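Local coordinates for glycoside hydrolase family 61 protein (Myceliophthora thermophila, PDB 5UFV) that oxidatively cleaves cellulose and related polysaccharides at a single copper ion, using oxygen or hydrogen peroxide and yielding C1-oxidised products, at residues V116-E121 with L213-K218; H161-P166 with S205-D210; D201-F206 with K218-P223. All coordinates share one frame; numbering follows the deposited sequence.

The three contacts join loops of the AA9 beta-sandwich and lie on the same side of the chain's centre, 11 to 13 Å apart between their centres. Interactions 2 and 3 tie the long loop region after strand 190-191 to the 161-166 loop and to itself; interaction 1 ties it to the loop between strands 101-107 and 136-141. Along the chain interaction 2 nests inside the span closed by interaction 1, whereas interactions 1 and 3 cross and share Lys218. Asp119 OD2 probably hydrogen-bonds Asn209 ND2, and Tyr217 OH hydrogen-bonds Asn203 O. The C-terminal region thus links several loops, including one that carries His161, near the copper site.

Interaction 1 of 3, residues V116-E121 with L213-K218; sequences VFLDTE and LPQEYK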
ATOM      1  N   VAL A 116      -3.694  24.985   6.940  1.00 41.03           N
ATOM      2  CA  VAL A 116      -3.051  23.682   6.904  1.00 38.54           C
ATOM      3  C   VAL A 116      -2.505  23.471   5.483  1.00 38.10           C
ATOM      4  O   VAL A 116      -3.270  23.276   4.531  1.00 38.05           O
ATOM      5  CB  VAL A 116      -4.063  22.556   7.255  1.00 38.17           C
ATOM      6  CG1 VAL A 116      -3.435  21.165   7.120  1.00 37.65           C
ATOM      7  CG2 VAL A 116      -4.623  22.740   8.657  1.00 37.58           C
ATOM      8  N   PHE A 117      -1.187  23.516   5.343  1.00 37.31           N
ATOM      9  CA  PHE A 117      -0.553  23.276   4.063  1.00 39.09           C
ATOM     10  C   PHE A 117      -0.090  21.828   3.923  1.00 38.45           C
ATOM     11  O   PHE A 117      -0.151  21.037   4.876  1.00 37.84           O
ATOM     12  CB  PHE A 117       0.651  24.198   3.900  1.00 40.82           C
ATOM     13  CG  PHE A 117       0.341  25.638   4.152  1.00 42.31           C
ATOM     14  CD1 PHE A 117      -0.122  26.451   3.126  1.00 42.75           C
ATOM     15  CD2 PHE A 117       0.513  26.187   5.424  1.00 43.36           C
ATOM     16  CE1 PHE A 117      -0.406  27.787   3.368  1.00 44.56           C
ATOM     17  CE2 PHE A 117       0.229  27.532   5.668  1.00 44.93           C
ATOM     18  CZ  PHE A 117      -0.226  28.331   4.636  1.00 44.94           C
ATOM     19  N   LEU A 118       0.396  21.509   2.725  1.00 39.32           N
ATOM     20  CA  LEU A 118       0.943  20.189   2.405  1.00 39.84           C
ATOM     21  C   LEU A 118       2.059  19.810   3.351  1.00 40.23           C
ATOM     22  O   LEU A 118       2.188  18.631   3.684  1.00 42.46           O
ATOM     23  CB  LEU A 118       1.483  20.125   0.969  1.00 40.18           C
ATOM     24  CG  LEU A 118       0.482  20.232  -0.187  1.00 41.71           C
ATOM     25  CD1 LEU A 118       1.216  20.397  -1.504  1.00 42.98           C
ATOM     26  CD2 LEU A 118      -0.457  19.042  -0.266  1.00 41.30           C
ATOM     27  N   ASP A 119       2.857  20.793   3.774  1.00 40.88           N
ATOM     28  CA  ASP A 119       3.977  20.539   4.682  1.00 40.89           C
ATOM     29  C   ASP A 119       3.654  20.746   6.167  1.00 41.68           C
ATOM     30  O   ASP A 119       4.528  20.579   6.999  1.00 41.29           O
ATOM     31  CB  ASP A 119       5.201  21.369   4.288  1.00 41.02           C
ATOM     32  CG  ASP A 119       5.077  22.836   4.644  1.00 43.76           C
ATOM     33  OD1 ASP A 119       3.948  23.341   4.815  1.00 46.17           O
ATOM     34  OD2 ASP A 119       6.128  23.510   4.720  1.00 44.43           O
ATOM     35  N   THR A 120       2.409  21.079   6.507  1.00 41.51           N
ATOM     36  CA  THR A 120       2.066  21.300   7.903  1.00 41.74           C
ATOM     37  C   THR A 120       2.130  19.997   8.698  1.00 41.43           C
ATOM     38  O   THR A 120       1.585  18.980   8.278  1.00 39.39           O
ATOM     39  CB  THR A 120       0.671  21.914   8.048  1.00 42.21           C
ATOM     40  OG1 THR A 120       0.684  23.222   7.475  1.00 44.25           O
ATOM     41  CG2 THR A 120       0.252  22.004   9.545  1.00 42.56           C
ATOM     42  N   GLU A 121       2.767  20.072   9.864  1.00 43.42           N
ATOM     43  CA  GLU A 121       3.028  18.926  10.728  1.00 45.98           C
ATOM     44  C   GLU A 121       1.891  18.642  11.730  1.00 43.28           C
ATOM     45  O   GLU A 121       1.419  17.520  11.807  1.00 39.48           O
ATOM     46  CB  GLU A 121       4.365  19.132  11.444  1.00 51.69           C
ATOM     47  CG  GLU A 121       4.764  18.007  12.396  1.00 57.84           C
ATOM     48  CD  GLU A 121       5.194  16.712  11.712  1.00 60.04           C
ATOM     49  OE1 GLU A 121       5.329  16.656  10.460  1.00 58.44           O
ATOM     50  OE2 GLU A 121       5.415  15.739  12.468  1.00 63.93           O
ATOM     51  N   LEU A 213       2.732  26.863  -4.634  1.00 64.57           N
ATOM     52  CA  LEU A 213       2.103  25.811  -5.412  1.00 65.61           C
ATOM     53  C   LEU A 213       0.632  25.642  -5.024  1.00 63.03           C
ATOM     54  O   LEU A 213       0.203  26.111  -3.960  1.00 57.90           O
ATOM     55  CB  LEU A 213       2.844  24.479  -5.198  1.00 65.07           C
ATOM     56  CG  LEU A 213       4.304  24.420  -5.674  1.00 67.82           C
ATOM     57  CD1 LEU A 213       4.822  22.991  -5.571  1.00 65.33           C
ATOM     58  CD2 LEU A 213       4.480  24.979  -7.097  1.00 70.28           C
ATOM     59  N   PRO A 214      -0.145  24.966  -5.892  1.00 62.28           N
ATOM     60  CA  PRO A 214      -1.481  24.573  -5.478  1.00 59.53           C
ATOM     61  C   PRO A 214      -1.375  23.588  -4.333  1.00 54.69           C
ATOM     62  O   PRO A 214      -0.559  22.662  -4.380  1.00 50.45           O
ATOM     63  CB  PRO A 214      -2.073  23.881  -6.719  1.00 61.34           C
ATOM     64  CG  PRO A 214      -1.143  24.165  -7.844  1.00 61.93           C
ATOM     65  CD  PRO A 214       0.188  24.479  -7.245  1.00 61.33           C
ATOM     66  N   GLN A 215      -2.197  23.806  -3.313  1.00 51.56           N
ATOM     67  CA  GLN A 215      -2.242  22.943  -2.152  1.00 48.97           C
ATOM     68  C   GLN A 215      -3.241  21.834  -2.380  1.00 48.40           C
ATOM     69  O   GLN A 215      -4.192  21.684  -1.642  1.00 51.72           O
ATOM     70  CB  GLN A 215      -2.583  23.779  -0.917  1.00 47.42           C
ATOM     71  CG  GLN A 215      -1.525  24.842  -0.635  1.00 47.25           C
ATOM     72  CD  GLN A 215      -0.201  24.224  -0.216  1.00 45.93           C
ATOM     73  OE1 GLN A 215      -0.125  23.549   0.807  1.00 44.18           O
ATOM     74  NE2 GLN A 215       0.839  24.432  -1.013  1.00 46.57           N
ATOM     75  N   GLU A 216      -3.029  21.077  -3.444  1.00 50.04           N
ATOM     76  CA  GLU A 216      -3.842  19.901  -3.758  1.00 51.27           C
ATOM     77  C   GLU A 216      -2.801  18.864  -4.028  1.00 45.45           C
ATOM     78  O   GLU A 216      -1.720  19.215  -4.460  1.00 43.89           O
ATOM     79  CB  GLU A 216      -4.688  20.094  -5.022  1.00 56.77           C
ATOM     80  CG  GLU A 216      -5.680  21.258  -4.982  1.00 64.36           C
ATOM     81  CD  GLU A 216      -5.893  21.962  -6.352  1.00 72.26           C
ATOM     82  OE1 GLU A 216      -5.646  21.346  -7.428  1.00 68.85           O
ATOM     83  OE2 GLU A 216      -6.317  23.154  -6.356  1.00 75.70           O
ATOM     84  N   TYR A 217      -3.108  17.604  -3.756  1.00 41.72           N
ATOM     85  CA  TYR A 217      -2.205  16.505  -4.071  1.00 37.20           C
ATOM     86  C   TYR A 217      -2.967  15.496  -4.897  1.00 37.04           C
ATOM     87  O   TYR A 217      -3.984  14.972  -4.461  1.00 36.36           O
ATOM     88  CB  TYR A 217      -1.674  15.856  -2.789  1.00 35.42           C
ATOM     89  CG  TYR A 217      -0.690  14.730  -3.033  1.00 32.78           C
ATOM     90  CD1 TYR A 217       0.599  14.996  -3.405  1.00 31.46           C
ATOM     91  CD2 TYR A 217      -1.074  13.408  -2.906  1.00 31.56           C
ATOM     92  CE1 TYR A 217       1.495  13.978  -3.645  1.00 31.37           C
ATOM     93  CE2 TYR A 217      -0.192  12.366  -3.145  1.00 31.90           C
ATOM     94  CZ  TYR A 217       1.105  12.652  -3.504  1.00 32.02           C
ATOM     95  OH  TYR A 217       2.001  11.621  -3.757  1.00 30.23           O
ATOM     96  N   LYS A 218      -2.492  15.244  -6.105  1.00 39.22           N
ATOM     97  CA  LYS A 218      -3.023  14.158  -6.921  1.00 41.74           C
ATOM     98  C   LYS A 218      -2.342  12.834  -6.462  1.00 41.22           C
ATOM     99  O   LYS A 218      -1.113  12.678  -6.529  1.00 42.33           O
ATOM    100  CB  LYS A 218      -2.769  14.464  -8.402  1.00 43.64           C
ATOM    101  CG  LYS A 218      -3.195  13.382  -9.369  1.00 47.76           C
ATOM    102  CD  LYS A 218      -4.708  13.209  -9.419  1.00 54.27           C
ATOM    103  CE  LYS A 218      -5.116  11.982 -10.253  1.00 58.03           C
ATOM    104  NZ  LYS A 218      -4.648  12.034 -11.682  1.00 58.64           N
TER
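Leu118 and Gln215 meet through one hydrogen bond that joins a backbone amide to a side-chain carbonyl. Leu118 N donates to Gln215 OE1 at 2.8 Å, with a nearly straight N-H...O angle of 164°, and the donor lies close to the C=O axis of the amide. The Gln215 chain bends at chi2 (-67°), which turns CD out of an extended course. On the other arm of this amide, NE2 makes a weak hydrogen bond to Leu213 O, so both ends of the group have a partner.

The donating amide belongs to a type I beta turn from Phe117 to Thr120, closed by Thr120 N to Phe117 O, while Thr120 OG1 accepts from Phe117 N. Gln215 itself is the centre of an inverse gamma turn, and the contact links two surface loops of the AA9 fold.

The same oxygen also packs against carbon: OE1 lies 3.3 Å from Phe117 CB and 3.5 Å from Leu118 CG, and sits at the edge of the Phe117 ring, in its plane; ring and amide planes are 73° apart. The ring is stacked with His211. The apolar contact is made by Leu118 CD2, which reaches Tyr217 CB at 4.2 Å. Trp126 meets the Tyr217 ring edge-to-face.

Interaction 2 of 3, residues H161-P166 with S205-D210; sequences HQANNP and SFNIND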
ATOM      1  N   HIS A 161       7.793  14.243   3.768  1.00 34.07           N
ATOM      2  CA  HIS A 161       8.305  15.319   4.629  1.00 34.49           C
ATOM      3  C   HIS A 161       9.501  16.013   3.998  1.00 37.77           C
ATOM      4  O   HIS A 161       9.602  17.240   4.119  1.00 37.94           O
ATOM      5  CB  HIS A 161       8.680  14.821   6.033  1.00 33.63           C
ATOM      6  CG  HIS A 161       9.107  15.911   6.987  1.00 32.71           C
ATOM      7  ND1 HIS A 161      10.428  16.131   7.324  1.00 32.76           N
ATOM      8  CD2 HIS A 161       8.390  16.810   7.701  1.00 32.27           C
ATOM      9  CE1 HIS A 161      10.508  17.122   8.192  1.00 32.36           C
ATOM     10  NE2 HIS A 161       9.286  17.556   8.435  1.00 32.72           N
ATOM     11  N   GLN A 162      10.385  15.253   3.327  1.00 39.33           N
ATOM     12  CA  GLN A 162      11.618  15.825   2.711  1.00 44.91           C
ATOM     13  C   GLN A 162      11.394  16.329   1.296  1.00 41.63           C
ATOM     14  O   GLN A 162      11.254  15.530   0.373  1.00 41.63           O
ATOM     15  CB  GLN A 162      12.781  14.795   2.618  1.00 50.81           C
ATOM     16  CG  GLN A 162      13.452  14.347   3.912  1.00 58.24           C
ATOM     17  CD  GLN A 162      14.063  15.501   4.701  1.00 66.65           C
ATOM     18  OE1 GLN A 162      14.935  16.228   4.202  1.00 68.42           O
ATOM     19  NE2 GLN A 162      13.595  15.679   5.948  1.00 67.80           N
ATOM     20  N   ALA A 163      11.421  17.640   1.107  1.00 43.12           N
ATOM     21  CA  ALA A 163      11.334  18.228  -0.244  1.00 42.72           C
ATOM     22  C   ALA A 163      12.175  17.437  -1.272  1.00 42.23           C
ATOM     23  O   ALA A 163      13.362  17.167  -1.049  1.00 40.42           O
ATOM     24  CB  ALA A 163      11.773  19.676  -0.208  1.00 42.22           C
ATOM     25  N   ASN A 164      11.531  17.037  -2.370  1.00 42.66           N
ATOM     26  CA  ASN A 164      12.194  16.312  -3.488  1.00 45.35           C
ATOM     27  C   ASN A 164      12.712  14.895  -3.161  1.00 42.69           C
ATOM     28  O   ASN A 164      13.315  14.252  -4.019  1.00 40.93           O
ATOM     29  CB  ASN A 164      13.333  17.161  -4.133  1.00 45.24           C
ATOM     30  CG  ASN A 164      12.831  18.510  -4.675  1.00 47.17           C
ATOM     31  OD1 ASN A 164      12.124  18.570  -5.679  1.00 44.46           O
ATOM     32  ND2 ASN A 164      13.194  19.595  -3.998  1.00 48.47           N
ATOM     33  N   ASN A 165      12.456  14.397  -1.950  1.00 40.93           N
ATOM     34  CA  ASN A 165      13.043  13.126  -1.521  1.00 39.67           C
ATOM     35  C   ASN A 165      11.989  12.169  -1.000  1.00 35.84           C
ATOM     36  O   ASN A 165      11.922  11.885   0.185  1.00 36.08           O
ATOM     37  CB  ASN A 165      14.181  13.344  -0.510  1.00 41.64           C
ATOM     38  CG  ASN A 165      15.448  13.920  -1.162  1.00 44.66           C
ATOM     39  OD1 ASN A 165      15.562  15.137  -1.399  1.00 48.96           O
ATOM     40  ND2 ASN A 165      16.401  13.051  -1.455  1.00 45.36           N
ATOM     41  N   PRO A 166      11.165  11.648  -1.910  1.00 34.20           N
ATOM     42  CA  PRO A 166      10.132  10.683  -1.544  1.00 34.12           C
ATOM     43  C   PRO A 166      10.712   9.404  -0.921  1.00 33.10           C
ATOM     44  O   PRO A 166      11.830   9.026  -1.225  1.00 35.67           O
ATOM     45  CB  PRO A 166       9.489  10.346  -2.881  1.00 33.67           C
ATOM     46  CG  PRO A 166      10.624  10.492  -3.852  1.00 34.46           C
ATOM     47  CD  PRO A 166      11.344  11.711  -3.370  1.00 34.70           C
ATOM     48  N   SER A 205       8.420  13.735  -6.718  1.00 40.30           N
ATOM     49  CA  SER A 205       9.526  14.600  -6.310  1.00 41.20           C
ATOM     50  C   SER A 205       9.083  16.017  -6.604  1.00 43.98           C
ATOM     51  O   SER A 205       8.842  16.367  -7.762  1.00 42.27           O
ATOM     52  CB  SER A 205      10.811  14.315  -7.089  1.00 43.54           C
ATOM     53  OG  SER A 205      11.496  13.158  -6.615  1.00 45.52           O
ATOM     54  N   PHE A 206       8.966  16.821  -5.545  1.00 46.17           N
ATOM     55  CA  PHE A 206       8.511  18.213  -5.655  1.00 47.16           C
ATOM     56  C   PHE A 206       8.786  18.936  -4.335  1.00 45.77           C
ATOM     57  O   PHE A 206       9.107  18.297  -3.328  1.00 44.15           O
ATOM     58  CB  PHE A 206       7.010  18.288  -6.029  1.00 46.74           C
ATOM     59  CG  PHE A 206       6.083  17.828  -4.938  1.00 45.85           C
ATOM     60  CD1 PHE A 206       5.920  16.478  -4.677  1.00 45.06           C
ATOM     61  CD2 PHE A 206       5.385  18.749  -4.163  1.00 45.11           C
ATOM     62  CE1 PHE A 206       5.063  16.057  -3.676  1.00 44.29           C
ATOM     63  CE2 PHE A 206       4.536  18.337  -3.157  1.00 42.76           C
ATOM     64  CZ  PHE A 206       4.373  16.991  -2.911  1.00 44.07           C
ATOM     65  N   ASN A 207       8.663  20.259  -4.350  1.00 45.98           N
ATOM     66  CA  ASN A 207       8.992  21.047  -3.176  1.00 46.79           C
ATOM     67  C   ASN A 207       7.780  21.255  -2.290  1.00 45.22           C
ATOM     68  O   ASN A 207       7.043  22.239  -2.411  1.00 48.68           O
ATOM     69  CB  ASN A 207       9.599  22.387  -3.559  1.00 48.23           C
ATOM     70  CG  ASN A 207      10.225  23.095  -2.372  1.00 50.27           C
ATOM     71  OD1 ASN A 207      10.120  22.651  -1.220  1.00 49.91           O
ATOM     72  ND2 ASN A 207      10.882  24.205  -2.645  1.00 53.09           N
ATOM     73  N   ILE A 208       7.607  20.329  -1.366  1.00 41.68           N
ATOM     74  CA  ILE A 208       6.447  20.319  -0.499  1.00 40.90           C
ATOM     75  C   ILE A 208       6.377  21.574   0.382  1.00 40.51           C
ATOM     76  O   ILE A 208       5.306  21.998   0.779  1.00 41.09           O
ATOM     77  CB  ILE A 208       6.409  19.005   0.347  1.00 39.78           C
ATOM     78  CG1 ILE A 208       4.987  18.756   0.856  1.00 37.96           C
ATOM     79  CG2 ILE A 208       7.463  19.026   1.473  1.00 40.61           C
ATOM     80  CD1 ILE A 208       4.762  17.407   1.486  1.00 37.44           C
ATOM     81  N   ASN A 209       7.523  22.178   0.654  1.00 41.05           N
ATOM     82  CA  ASN A 209       7.581  23.357   1.491  1.00 42.15           C
ATOM     83  C   ASN A 209       7.314  24.626   0.697  1.00 43.41           C
ATOM     84  O   ASN A 209       7.391  25.701   1.250  1.00 43.87           O
ATOM     85  CB  ASN A 209       8.948  23.450   2.188  1.00 42.33           C
ATOM     86  CG  ASN A 209       9.353  22.143   2.852  1.00 40.62           C
ATOM     87  OD1 ASN A 209      10.371  21.541   2.527  1.00 41.68           O
ATOM     88  ND2 ASN A 209       8.541  21.691   3.769  1.00 39.49           N
ATOM     89  N   ASP A 210       6.982  24.514  -0.580  1.00 44.93           N
ATOM     90  CA  ASP A 210       6.697  25.696  -1.379  1.00 49.72           C
ATOM     91  C   ASP A 210       5.206  26.011  -1.382  1.00 53.67           C
ATOM     92  O   ASP A 210       4.423  25.378  -2.105  1.00 54.83           O
ATOM     93  CB  ASP A 210       7.166  25.488  -2.808  1.00 50.33           C
ATOM     94  CG  ASP A 210       6.950  26.706  -3.685  1.00 50.52           C
ATOM     95  OD1 ASP A 210       6.382  27.734  -3.244  1.00 51.20           O
ATOM     96  OD2 ASP A 210       7.361  26.610  -4.847  1.00 51.32           O
TER
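Ala163, Asn164 and Pro166 pack against Ser205 to Asn209 in a loop-to-loop contact whose His161 end lies near the copper site of the AA9 fold, with one backbone hydrogen bond across it. Asn164 N donates to Phe206 O at 2.9 Å, the donor standing 43° above the carbonyl plane. Asn164 occupies the left-handed position of a type II beta turn from Gln162 to Asn165, and its OD1 lies 3.6 Å from Phe206 N.

Two side-chain oxygens approach the Ala163 methyl from the same side: CB is 3.6 Å from Asn207 OD1 and from Asn209 OD1. With CG anti to its backbone N (chi1 -168°), Asn207 closes an Asx turn in which OD1 accepts from Asn209 N at 3.2 Å. An alanine at Asn207 would probably leave Asn209 N without this acceptor and open a gap beside the Ala163 methyl.

Ser205 OG rests 3.6 Å from Pro166 CD and is weakly hydrogen-bonded to Asn164 O; its stronger hydrogen bond, to Gln199 O, lies outside the two segments. Ile208 CG2 approaches His161 O at 3.8 Å. His161, assigned to oxygen binding by similarity, has its side chain about 8 Å from the copper ion. The 161-166 loop connects strands 149-159 and 167-177, antiparallel neighbours in the mixed sheet, and 205-210 lies in the loop after strand 190-191, an outermost strand of that sheet.

Interaction 3 of 3, residues D201-F206 with K218-P223; sequences DPNISF and KIPGPP
Asn203 and Lys218 have the nearest CA atoms across two irregular segments, 6.3 Å apart. The contact joins two parts of the long C-terminal loop region of the AA9 beta-sandwich, beyond strand 190-191. In the 201-206 segment the chain turns back on itself, Asp201 O accepting from both Ile204 N and Ser205 N. The 218-223 segment runs as an extended, proline-rich strip, and Gly221, with phi 86°, adopts a conformation that a side chain would strain.

Asn203 carries the polar part of the contact. Its CG lies between the backbone N and the carbonyl carbon (chi1 56°), and ND2 donates to Lys218 O at 2.9 Å with an N-H...O angle of 154°. The acceptor stays near the plane of the Asn203 amide, while the donor stands well above the plane of the Lys218 carbonyl. The same amide nitrogen lies 3.7 Å from Pro220 CA, and the aliphatic start of the Lys218 side chain passes beside it.

Apolar packing completes the contact: Ile204 CD1 comes up to the CB-CG side of Pro220, 4.0 Å from Pro220 CG.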
ATOM      1  N   ASP A 201       7.887  12.750 -11.462  1.00 39.42           N
ATOM      2  CA  ASP A 201       6.506  13.213 -11.501  1.00 39.75           C
ATOM      3  C   ASP A 201       6.254  14.231 -10.379  1.00 41.16           C
ATOM      4  O   ASP A 201       6.853  14.138  -9.304  1.00 40.91           O
ATOM      5  CB  ASP A 201       5.524  12.058 -11.351  1.00 39.69           C
ATOM      6  CG  ASP A 201       5.500  11.115 -12.561  1.00 41.23           C
ATOM      7  OD1 ASP A 201       6.112  11.416 -13.614  1.00 42.56           O
ATOM      8  OD2 ASP A 201       4.851  10.037 -12.441  1.00 41.74           O
ATOM      9  N   PRO A 202       5.353  15.201 -10.619  1.00 42.38           N
ATOM     10  CA  PRO A 202       5.152  16.344  -9.699  1.00 42.49           C
ATOM     11  C   PRO A 202       4.354  16.016  -8.427  1.00 41.23           C
ATOM     12  O   PRO A 202       4.207  16.870  -7.547  1.00 42.04           O
ATOM     13  CB  PRO A 202       4.375  17.364 -10.558  1.00 42.78           C
ATOM     14  CG  PRO A 202       3.697  16.559 -11.623  1.00 42.74           C
ATOM     15  CD  PRO A 202       4.474  15.278 -11.811  1.00 42.58           C
ATOM     16  N   ASN A 203       3.801  14.811  -8.374  1.00 37.61           N
ATOM     17  CA  ASN A 203       3.295  14.267  -7.147  1.00 35.75           C
ATOM     18  C   ASN A 203       4.267  13.234  -6.524  1.00 34.68           C
ATOM     19  O   ASN A 203       3.897  12.538  -5.590  1.00 33.44           O
ATOM     20  CB  ASN A 203       1.898  13.668  -7.366  1.00 34.93           C
ATOM     21  CG  ASN A 203       1.859  12.626  -8.465  1.00 35.48           C
ATOM     22  OD1 ASN A 203       2.869  12.300  -9.097  1.00 35.22           O
ATOM     23  ND2 ASN A 203       0.667  12.109  -8.714  1.00 36.71           N
ATOM     24  N   ILE A 204       5.506  13.163  -7.012  1.00 35.09           N
ATOM     25  CA  ILE A 204       6.505  12.257  -6.446  1.00 36.12           C
ATOM     26  C   ILE A 204       7.698  13.005  -5.868  1.00 37.86           C
ATOM     27  O   ILE A 204       7.958  12.905  -4.666  1.00 40.65           O
ATOM     28  CB  ILE A 204       6.971  11.230  -7.491  1.00 36.08           C
ATOM     29  CG1 ILE A 204       5.767  10.378  -7.973  1.00 36.27           C
ATOM     30  CG2 ILE A 204       8.115  10.390  -6.947  1.00 33.68           C
ATOM     31  CD1 ILE A 204       5.101   9.522  -6.903  1.00 34.76           C
ATOM     32  N   SER A 205       8.420  13.735  -6.718  1.00 40.30           N
ATOM     33  CA  SER A 205       9.526  14.600  -6.310  1.00 41.20           C
ATOM     34  C   SER A 205       9.083  16.017  -6.604  1.00 43.98           C
ATOM     35  O   SER A 205       8.842  16.367  -7.762  1.00 42.27           O
ATOM     36  CB  SER A 205      10.811  14.315  -7.089  1.00 43.54           C
ATOM     37  OG  SER A 205      11.496  13.158  -6.615  1.00 45.52           O
ATOM     38  N   PHE A 206       8.966  16.821  -5.545  1.00 46.17           N
ATOM     39  CA  PHE A 206       8.511  18.213  -5.655  1.00 47.16           C
ATOM     40  C   PHE A 206       8.786  18.936  -4.335  1.00 45.77           C
ATOM     41  O   PHE A 206       9.107  18.297  -3.328  1.00 44.15           O
ATOM     42  CB  PHE A 206       7.010  18.288  -6.029  1.00 46.74           C
ATOM     43  CG  PHE A 206       6.083  17.828  -4.938  1.00 45.85           C
ATOM     44  CD1 PHE A 206       5.920  16.478  -4.677  1.00 45.06           C
ATOM     45  CD2 PHE A 206       5.385  18.749  -4.163  1.00 45.11           C
ATOM     46  CE1 PHE A 206       5.063  16.057  -3.676  1.00 44.29           C
ATOM     47  CE2 PHE A 206       4.536  18.337  -3.157  1.00 42.76           C
ATOM     48  CZ  PHE A 206       4.373  16.991  -2.911  1.00 44.07           C
ATOM     49  N   LYS A 218      -2.492  15.244  -6.105  1.00 39.22           N
ATOM     50  CA  LYS A 218      -3.023  14.158  -6.921  1.00 41.74           C
ATOM     51  C   LYS A 218      -2.342  12.834  -6.462  1.00 41.22           C
ATOM     52  O   LYS A 218      -1.113  12.678  -6.529  1.00 42.33           O
ATOM     53  CB  LYS A 218      -2.769  14.464  -8.402  1.00 43.64           C
ATOM     54  CG  LYS A 218      -3.195  13.382  -9.369  1.00 47.76           C
ATOM     55  CD  LYS A 218      -4.708  13.209  -9.419  1.00 54.27           C
ATOM     56  CE  LYS A 218      -5.116  11.982 -10.253  1.00 58.03           C
ATOM     57  NZ  LYS A 218      -4.648  12.034 -11.682  1.00 58.64           N
ATOM     58  N   ILE A 219      -3.134  11.881  -5.998  1.00 37.87           N
ATOM     59  CA  ILE A 219      -2.585  10.596  -5.586  1.00 35.61           C
ATOM     60  C   ILE A 219      -2.053   9.821  -6.817  1.00 35.13           C
ATOM     61  O   ILE A 219      -2.726   9.696  -7.838  1.00 35.31           O
ATOM     62  CB  ILE A 219      -3.624   9.791  -4.764  1.00 34.80           C
ATOM     63  CG1 ILE A 219      -4.005  10.573  -3.498  1.00 33.68           C
ATOM     64  CG2 ILE A 219      -3.065   8.450  -4.310  1.00 35.59           C
ATOM     65  CD1 ILE A 219      -5.154   9.980  -2.711  1.00 33.17           C
ATOM     66  N   PRO A 220      -0.820   9.315  -6.731  1.00 34.25           N
ATOM     67  CA  PRO A 220      -0.262   8.600  -7.886  1.00 33.73           C
ATOM     68  C   PRO A 220      -0.920   7.264  -8.156  1.00 33.00           C
ATOM     69  O   PRO A 220      -1.640   6.740  -7.312  1.00 31.40           O
ATOM     70  CB  PRO A 220       1.200   8.390  -7.518  1.00 33.49           C
ATOM     71  CG  PRO A 220       1.289   8.594  -6.054  1.00 33.33           C
ATOM     72  CD  PRO A 220       0.162   9.499  -5.649  1.00 33.72           C
ATOM     73  N   GLY A 221      -0.668   6.737  -9.347  1.00 32.93           N
ATOM     74  CA  GLY A 221      -1.268   5.497  -9.804  1.00 33.93           C
ATOM     75  C   GLY A 221      -2.630   5.738 -10.453  1.00 36.03           C
ATOM     76  O   GLY A 221      -3.116   6.867 -10.461  1.00 34.95           O
ATOM     77  N   PRO A 222      -3.259   4.668 -10.973  1.00 36.75           N
ATOM     78  CA  PRO A 222      -4.543   4.731 -11.650  1.00 38.07           C
ATOM     79  C   PRO A 222      -5.686   4.974 -10.682  1.00 39.38           C
ATOM     80  O   PRO A 222      -5.498   4.802  -9.487  1.00 38.62           O
ATOM     81  CB  PRO A 222      -4.690   3.332 -12.290  1.00 38.47           C
ATOM     82  CG  PRO A 222      -3.377   2.647 -12.103  1.00 38.65           C
ATOM     83  CD  PRO A 222      -2.753   3.288 -10.904  1.00 36.83           C
ATOM     84  N   PRO A 223      -6.878   5.351 -11.199  1.00 41.49           N
ATOM     85  CA  PRO A 223      -8.064   5.478 -10.352  1.00 41.00           C
ATOM     86  C   PRO A 223      -8.312   4.205  -9.588  1.00 39.86           C
ATOM     87  O   PRO A 223      -7.926   3.145 -10.040  1.00 39.95           O
ATOM     88  CB  PRO A 223      -9.213   5.682 -11.355  1.00 43.61           C
ATOM     89  CG  PRO A 223      -8.666   5.298 -12.694  1.00 44.92           C
ATOM     90  CD  PRO A 223      -7.191   5.553 -12.627  1.00 43.13           C
TER